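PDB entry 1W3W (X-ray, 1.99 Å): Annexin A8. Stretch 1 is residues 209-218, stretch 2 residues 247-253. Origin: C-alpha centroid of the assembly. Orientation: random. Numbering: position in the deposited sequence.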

# COMPACT_ATOMS: atom_id res chain seq x y z
N SER A 209 -16.70 11.84 -1.16
CA SER A 209 -15.39 12.25 -1.61
C SER A 209 -14.51 12.70 -0.46
O SER A 209 -15.02 13.07 0.60
CB SER A 209 -15.53 13.38 -2.62
OG SER A 209 -15.99 14.57 -2.00
N ALA A 210 -13.19 12.68 -0.67
CA ALA A 210 -12.23 13.14 0.34
C ALA A 210 -12.51 14.58 0.76
O ALA A 210 -12.46 14.91 1.93
CB ALA A 210 -10.80 13.01 -0.18
N THR A 211 -12.80 15.44 -0.21
CA THR A 211 -13.03 16.85 0.06
C THR A 211 -14.29 17.08 0.91
O THR A 211 -14.32 17.93 1.81
CB THR A 211 -13.15 17.59 -1.29
OG1 THR A 211 -11.94 17.38 -2.05
CG2 THR A 211 -13.21 19.08 -1.08
N HIS A 212 -15.34 16.34 0.59
CA HIS A 212 -16.57 16.36 1.36
C HIS A 212 -16.30 15.85 2.78
O HIS A 212 -16.74 16.44 3.74
CB HIS A 212 -17.63 15.50 0.68
CG HIS A 212 -18.92 15.39 1.43
ND1 HIS A 212 -20.07 16.02 1.01
CD2 HIS A 212 -19.24 14.73 2.56
CE1 HIS A 212 -21.05 15.73 1.85
NE2 HIS A 212 -20.57 14.96 2.81
N LEU A 213 -15.53 14.77 2.90
CA LEU A 213 -15.27 14.15 4.20
C LEU A 213 -14.48 15.07 5.10
O LEU A 213 -14.74 15.12 6.30
CB LEU A 213 -14.54 12.82 4.06
CG LEU A 213 -15.39 11.61 3.65
CD1 LEU A 213 -14.48 10.42 3.47
CD2 LEU A 213 -16.47 11.31 4.65
N LEU A 214 -13.55 15.84 4.54
CA LEU A 214 -12.80 16.80 5.36
C LEU A 214 -13.72 17.81 6.00
O LEU A 214 -13.53 18.19 7.17
CB LEU A 214 -11.72 17.50 4.54
CG LEU A 214 -10.54 16.58 4.22
CD1 LEU A 214 -9.68 17.17 3.12
CD2 LEU A 214 -9.73 16.34 5.47
N ARG A 215 -14.71 18.27 5.24
CA ARG A 215 -15.70 19.18 5.80
C ARG A 215 -16.59 18.47 6.83
O ARG A 215 -16.96 19.07 7.82
CB ARG A 215 -16.53 19.81 4.68
CG ARG A 215 -17.57 20.81 5.16
CD ARG A 215 -16.98 22.12 5.64
NE ARG A 215 -17.95 23.21 5.45
CZ ARG A 215 -18.13 23.89 4.32
NH1 ARG A 215 -17.40 23.64 3.23
NH2 ARG A 215 -19.05 24.85 4.28
N VAL A 216 -16.95 17.22 6.58
CA VAL A 216 -17.73 16.46 7.53
C VAL A 216 -16.97 16.34 8.86
O VAL A 216 -17.56 16.50 9.91
CB VAL A 216 -18.11 15.05 7.00
CG1 VAL A 216 -18.71 14.19 8.09
CG2 VAL A 216 -19.09 15.16 5.84
N PHE A 217 -15.66 16.10 8.80
CA PHE A 217 -14.87 15.93 10.02
C PHE A 217 -14.83 17.22 10.82
O PHE A 217 -14.91 17.20 12.04
CB PHE A 217 -13.44 15.48 9.73
CG PHE A 217 -13.33 14.15 9.05
CD1 PHE A 217 -14.38 13.24 9.05
CD2 PHE A 217 -12.15 13.81 8.43
CE1 PHE A 217 -14.25 12.02 8.42
CE2 PHE A 217 -12.03 12.59 7.80
CZ PHE A 217 -13.08 11.71 7.77
N GLU A 218 -14.69 18.35 10.13
CA GLU A 218 -14.74 19.66 10.76
C GLU A 218 -16.08 19.89 11.48
O GLU A 218 -16.09 20.29 12.64
CB GLU A 218 -14.58 20.77 9.73
CG GLU A 218 -13.19 21.01 9.21
CD GLU A 218 -13.17 22.19 8.24
OE1 GLU A 218 -13.31 23.35 8.70
OE2 GLU A 218 -13.07 21.96 7.01
N VAL A 247 -9.14 4.90 6.57
CA VAL A 247 -9.86 5.81 5.67
C VAL A 247 -9.68 7.25 6.11
O VAL A 247 -9.37 8.12 5.30
CB VAL A 247 -11.36 5.44 5.54
CG1 VAL A 247 -12.12 6.49 4.71
CG2 VAL A 247 -11.49 4.10 4.90
N VAL A 248 -9.84 7.51 7.40
CA VAL A 248 -9.69 8.86 7.94
C VAL A 248 -8.27 9.41 7.70
O VAL A 248 -8.11 10.53 7.18
CB VAL A 248 -10.06 8.92 9.45
CG1 VAL A 248 -9.66 10.23 10.06
CG2 VAL A 248 -11.56 8.70 9.65
N LYS A 249 -7.25 8.62 8.02
CA LYS A 249 -5.86 9.06 7.85
C LYS A 249 -5.52 9.32 6.38
O LYS A 249 -4.85 10.31 6.07
CB LYS A 249 -4.89 8.03 8.43
CG LYS A 249 -4.90 7.99 9.94
CD LYS A 249 -4.16 6.78 10.47
CE LYS A 249 -3.86 6.95 11.95
NZ LYS A 249 -3.39 5.66 12.52
N CYS A 250 -5.98 8.44 5.49
CA CYS A 250 -5.73 8.58 4.05
C CYS A 250 -6.42 9.82 3.46
O CYS A 250 -5.94 10.43 2.52
CB CYS A 250 -6.15 7.33 3.30
SG CYS A 250 -5.01 5.94 3.57
N THR A 251 -7.55 10.18 4.05
CA THR A 251 -8.29 11.36 3.62
C THR A 251 -7.58 12.64 4.01
O THR A 251 -7.51 13.58 3.23
CB THR A 251 -9.69 11.33 4.27
OG1 THR A 251 -10.43 10.23 3.74
CG2 THR A 251 -10.52 12.56 3.91
N GLN A 252 -7.05 12.67 5.23
CA GLN A 252 -6.37 13.84 5.78
C GLN A 252 -5.00 14.09 5.12
O GLN A 252 -4.70 15.20 4.70
CB GLN A 252 -6.18 13.66 7.28
CG GLN A 252 -7.51 13.67 8.01
CD GLN A 252 -7.39 13.31 9.47
OE1 GLN A 252 -8.22 13.74 10.28
NE2 GLN A 252 -6.39 12.52 9.83
N ASN A 253 -4.18 13.06 5.04
CA ASN A 253 -2.88 13.16 4.38
C ASN A 253 -2.35 11.77 4.08
O ASN A 253 -1.91 11.06 4.97
CB ASN A 253 -1.88 13.95 5.23
CG ASN A 253 -0.65 14.39 4.43
OD1 ASN A 253 -0.00 13.59 3.76
ND2 ASN A 253 -0.32 15.69 4.51

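Helical segments 210-218 and 247-252 of annexin A8 cross at 107° with axes 9.8 Å apart at closest approach, and pack through van der Waals contact without a hydrogen bond between them. They come nearest at Ala210 and Thr251, whose CA atoms lie 5.4 Å apart; Ala210 CB points toward the other helix and lies 4.1 Å from Thr251 CG2. Thr251 is the knob, seated among Ala210, Leu213, Leu214 and Phe217. The m rotamer of Thr251 (chi1 -67°) sets Thr251 OG1 2.8 Å from Val247 O, a hydrogen bond that satisfies the hydroxyl within its own helix, while Thr251 CG2 enters the hole, 3.6 Å from Ala210 O, 4.0 Å from Leu213 CB and 4.0 Å from Leu214 CG. Both leucines adopt the mt rotamer common in helices. Leu214 starts out sideways, but its end comes nearer, bringing Leu214 CD2 to 4.2 Å from Gln252 CA. Phe217, also m (chi1 -61°), points toward the second helix; Phe217 CZ meets Val248 CG2 at 3.9 Å, an apolar contact made with the valine in its t rotamer, and Phe217 CE2 lies 4.2 Å from Thr251 CG2. At the start of the first helix, Ser209 takes the p rotamer and caps it, Ser209 OG accepting from His212 N at 3.2 Å.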